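Local coordinates for carbonic anhydrase (Coccomyxa sp. PA, PDB 3UCJ) that catalyses the reversible hydration of carbon dioxide to hydrogencarbonate with a zinc ion in each subunit, and is inhibited by acetazolamide, at the interface of chains A and B. Sequence-based numbering; all coordinates share one arbitrary frame. Chains: chain A/B, Carbonic anhydrase.

Contact 1: the interface of chains A and B. Residues chain A 70-71, 122-123, 126; chain B 80-81, 84-85.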
# COMPACT_ATOMS: atom_id res chain seq x y z
N ASN A 70 5.77 -11.35 8.01
CA ASN A 70 6.27 -10.60 6.82
C ASN A 70 7.78 -10.42 6.98
O ASN A 70 8.34 -10.73 8.04
CB ASN A 70 5.52 -9.23 6.73
CG ASN A 70 5.83 -8.30 7.92
OD1 ASN A 70 6.99 -7.91 8.20
ND2 ASN A 70 4.77 -7.86 8.60
N VAL A 71 8.43 -9.95 5.93
CA VAL A 71 9.90 -9.75 6.03
C VAL A 71 10.29 -8.69 7.03
O VAL A 71 9.97 -7.48 6.92
CB VAL A 71 10.46 -9.41 4.56
CG1 VAL A 71 11.89 -8.78 4.70
CG2 VAL A 71 10.33 -10.63 3.63
N VAL A 122 11.43 -4.61 -4.76
CA VAL A 122 10.41 -4.32 -3.69
C VAL A 122 10.88 -4.59 -2.28
O VAL A 122 10.37 -3.96 -1.32
CB VAL A 122 9.09 -5.13 -3.96
CG1 VAL A 122 8.44 -4.65 -5.23
CG2 VAL A 122 9.38 -6.61 -3.97
N THR A 123 11.80 -5.55 -2.08
CA THR A 123 12.22 -5.80 -0.75
C THR A 123 12.92 -4.56 -0.17
O THR A 123 12.77 -4.23 1.01
CB THR A 123 13.18 -7.03 -0.67
OG1 THR A 123 12.54 -8.15 -1.25
CG2 THR A 123 13.52 -7.35 0.76
N TRP A 126 10.34 -2.27 0.92
CA TRP A 126 9.75 -2.82 2.16
C TRP A 126 10.49 -2.54 3.43
O TRP A 126 9.91 -2.23 4.49
CB TRP A 126 9.44 -4.34 1.94
CG TRP A 126 8.79 -4.98 3.14
CD1 TRP A 126 9.40 -5.77 4.07
CD2 TRP A 126 7.43 -4.75 3.63
NE1 TRP A 126 8.50 -6.10 5.05
CE2 TRP A 126 7.30 -5.48 4.83
CE3 TRP A 126 6.31 -4.00 3.15
CZ2 TRP A 126 6.10 -5.51 5.59
CZ3 TRP A 126 5.10 -4.00 3.97
CH2 TRP A 126 5.03 -4.78 5.17
N LEU B 80 3.20 -4.63 -1.17
CA LEU B 80 4.67 -4.80 -0.91
C LEU B 80 4.94 -5.77 0.18
O LEU B 80 6.03 -6.34 0.26
CB LEU B 80 5.32 -3.46 -0.59
CG LEU B 80 5.17 -2.39 -1.73
CD1 LEU B 80 5.82 -1.09 -1.26
CD2 LEU B 80 5.87 -3.02 -3.03
N ASN B 81 3.95 -6.03 1.06
CA ASN B 81 4.15 -7.05 2.06
C ASN B 81 4.23 -8.45 1.44
O ASN B 81 5.27 -9.14 1.65
CB ASN B 81 3.00 -6.89 3.14
CG ASN B 81 3.12 -7.91 4.26
OD1 ASN B 81 3.66 -9.06 4.11
ND2 ASN B 81 2.59 -7.47 5.46
N SER B 84 7.32 -8.60 -1.19
CA SER B 84 8.66 -8.78 -0.68
C SER B 84 8.94 -10.19 -0.20
O SER B 84 10.13 -10.68 -0.34
CB SER B 84 9.01 -7.69 0.31
OG SER B 84 8.12 -7.84 1.41
N CYS B 85 7.94 -10.89 0.37
CA CYS B 85 8.15 -12.35 0.67
C CYS B 85 8.49 -13.07 -0.69
O CYS B 85 9.40 -13.90 -0.74
CB CYS B 85 6.95 -13.02 1.40
SG CYS B 85 6.74 -12.40 3.00
O HOH W 1 7.06 -8.95 3.67

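Contact 2: the interface of chains A and B. Residues chain A 66-68, 81, 84-85; chain B 48-49, 69-71.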
# COMPACT_ATOMS: atom_id res chain seq x y z
N PHE A 66 -3.29 -16.69 15.96
CA PHE A 66 -3.52 -16.06 14.69
C PHE A 66 -2.20 -15.41 14.29
O PHE A 66 -1.56 -14.83 15.10
CB PHE A 66 -4.58 -15.00 14.88
CG PHE A 66 -5.30 -14.58 13.65
CD1 PHE A 66 -6.52 -15.11 13.32
CD2 PHE A 66 -4.81 -13.59 12.86
CE1 PHE A 66 -7.20 -14.69 12.26
CE2 PHE A 66 -5.48 -13.18 11.78
CZ PHE A 66 -6.68 -13.72 11.47
N VAL A 67 -1.83 -15.51 13.02
CA VAL A 67 -0.49 -15.14 12.60
C VAL A 67 -0.37 -14.19 11.39
O VAL A 67 -0.94 -14.43 10.38
CB VAL A 67 0.32 -16.39 12.30
CG1 VAL A 67 1.63 -16.04 11.72
CG2 VAL A 67 0.49 -17.21 13.55
N GLN A 68 0.38 -13.13 11.57
CA GLN A 68 0.91 -12.32 10.49
C GLN A 68 2.42 -12.53 10.41
O GLN A 68 3.08 -12.42 11.39
CB GLN A 68 0.60 -10.85 10.72
CG GLN A 68 1.57 -9.87 10.14
CD GLN A 68 1.36 -9.56 8.67
OE1 GLN A 68 2.11 -8.83 8.10
NE2 GLN A 68 0.34 -10.08 8.10
N ASN A 81 -2.24 -5.10 4.90
CA ASN A 81 -2.06 -6.50 5.17
C ASN A 81 -1.89 -6.74 6.69
O ASN A 81 -2.67 -7.48 7.36
CB ASN A 81 -0.75 -6.97 4.38
CG ASN A 81 -0.48 -8.43 4.47
OD1 ASN A 81 -0.55 -9.06 5.54
ND2 ASN A 81 0.08 -9.01 3.33
N SER A 84 -5.05 -5.40 8.74
CA SER A 84 -6.25 -6.30 8.69
C SER A 84 -6.16 -7.46 9.68
O SER A 84 -7.13 -7.80 10.36
CB SER A 84 -6.42 -6.87 7.25
OG SER A 84 -6.97 -5.79 6.60
N CYS A 85 -4.99 -8.03 9.86
CA CYS A 85 -4.78 -9.06 10.85
C CYS A 85 -4.96 -8.47 12.24
O CYS A 85 -5.62 -9.14 13.13
CB CYS A 85 -3.33 -9.58 10.82
SG CYS A 85 -2.99 -10.63 9.37
N ALA B 48 -4.06 -16.18 7.68
CA ALA B 48 -3.62 -15.89 9.03
C ALA B 48 -4.46 -16.61 10.10
O ALA B 48 -4.11 -16.60 11.24
CB ALA B 48 -3.65 -14.43 9.27
N ASP B 49 -5.57 -17.18 9.68
CA ASP B 49 -6.47 -17.96 10.54
C ASP B 49 -5.69 -18.85 11.50
O ASP B 49 -4.87 -19.58 11.08
CB ASP B 49 -7.40 -18.80 9.65
CG ASP B 49 -8.49 -19.55 10.44
OD1 ASP B 49 -9.65 -19.28 10.26
OD2 ASP B 49 -8.15 -20.42 11.19
N ARG B 69 1.65 -14.95 5.77
CA ARG B 69 0.25 -15.25 6.10
C ARG B 69 -0.52 -13.93 6.25
O ARG B 69 -0.02 -12.95 6.88
CB ARG B 69 0.21 -16.07 7.43
CG ARG B 69 0.45 -17.53 7.10
CD ARG B 69 0.63 -18.24 8.47
NE ARG B 69 -0.69 -18.40 9.09
CZ ARG B 69 -0.89 -19.02 10.26
NH1 ARG B 69 0.12 -19.58 10.98
NH2 ARG B 69 -2.10 -19.00 10.76
N ASN B 70 -1.74 -13.90 5.68
CA ASN B 70 -2.53 -12.68 5.71
C ASN B 70 -4.00 -13.07 5.62
O ASN B 70 -4.32 -14.20 5.31
CB ASN B 70 -2.15 -11.70 4.54
CG ASN B 70 -2.54 -12.22 3.14
OD1 ASN B 70 -3.74 -12.48 2.85
ND2 ASN B 70 -1.55 -12.25 2.19
N VAL B 71 -4.85 -12.12 5.88
CA VAL B 71 -6.32 -12.44 5.92
C VAL B 71 -6.81 -12.80 4.53
O VAL B 71 -6.80 -11.96 3.58
CB VAL B 71 -7.10 -11.26 6.50
CG1 VAL B 71 -8.66 -11.43 6.26
CG2 VAL B 71 -6.76 -11.12 8.10
O HOH W 2 -4.13 -9.41 6.18

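Contact 1: the interface of chains A and B
The hydroxyl OG of B:Ser84 lies against the indole of A:Trp126 and is gripped within its own helix and by water. B:Leu80 O, 2.8 Å from OG and with OG in its carbonyl plane, and B:Asn81 O, with OG above its plane, compete for the one O-H. A chi1 of 64° sets OG between the backbone N and the carbonyl carbon, turned back toward these oxygens and over the indole face, 3.4 Å from A:Trp126 CG. Water 1 adds to the grip, 2.7 Å from B:Ser84 OG; it also meets B:Asn81 O and takes the A:Val71 backbone N-H at 2.8 Å, tying the two chains together. The same indole face receives B:Asn81 CA, 3.9 Å from the centroid of the six-membered ring, in a CH-pi contact. The bond from A:Trp126 NE1, in the ring plane, to a lone pair of A:Val71 O at 2.7 Å helps to fix the rotation of the ring. An alanine in place of A:Trp126 would probably open a gap over B:Asn81 and B:Ser84 and leave A:Val71 O without its indole donor. Beside the ring, A:Val122 CG1 meets B:Leu80 CD2 at 3.8 Å. The B:Asn81 side chain crosses A:Asn70 at about a right angle, OD1 and ND2 against A:Asn70 CB, the amide planes 86° apart and unbonded. The first turns of helix 80-93 of chain B pack against helix 122-126 of chain A and the end of its strand 65-70.

Contact 2: the interface of chains A and B
A:Val67 and B:Ala48 make a direct backbone hydrogen bond across the interface: A:Val67 N donates to a lone pair of B:Ala48 O at 3.1 Å, nearly straight at the hydrogen (169°). A second polar link runs through water 2, which receives the B:Val71 backbone N-H at 2.8 Å and meets A:Asn81 O at 2.7 Å, joining the loop after one strand to the partner's helix. Within chain A, the amide NE2 of A:Gln68 donates to A:Asn81 OD1 at 2.9 Å, a bond that holds the two amides together; the neighbouring B:Arg69 O is not its acceptor.

Flat groups meet the partner chain through their faces. The ring of A:Phe66, its CG anti to the backbone N (chi1 -159°), presents a face to the B:Ala48 carbonyl, whose oxygen sits over the ring centre, 3.3 Å above the plane. The oxygen thus has the ring on one side while accepting the A:Val67 N-H. The guanidinium of B:Arg69, on a chain bent at chi3 (76°), lies with its face over the side chain of A:Val67; CZ is 3.5 Å from A:Val67 CB. Its NH2 makes at most a weak bond to B:Ala48 O.

Apolar contacts fill in around these groups. A:Cys85 SG reaches B:Ala48 CB at 3.9 Å, while B:Val71 CG2, beside its own backbone N, packs near A:Cys85 CA. Nearby, B:Asn70 CB faces the tip of A:Asn81, with the two amide planes almost perpendicular.

Together, strand 65-70 and helix 80-92 of chain A hold the B:Ala48 loop and the end of chain B's strand 65-70. B:Ala48 follows the zinc ligand B:Cys47 and precedes the active-site B:Asp49, so this contact probably helps to position the metal-binding loop of one subunit with residues of the other.

The centres of contact 1 and contact 2 lie about 15 Å apart, measured between the means of their C-alpha atoms, within one two-fold symmetric interface. Asn70, Val71, Asn81, Ser84 and Cys85 take part in both, strand end against helix, with the chains exchanged, though Ser84 turns differently in the two chains. Contact 1 adds helix 122-126; contact 2 adds the loop beside the zinc ligand B:Cys47 and more of strand 65-70, from both chains. Each subunit therefore both gives and receives the same elements, and pairing of the two chains, part of a four-chain deposited assembly, may help to shape the active-site loops.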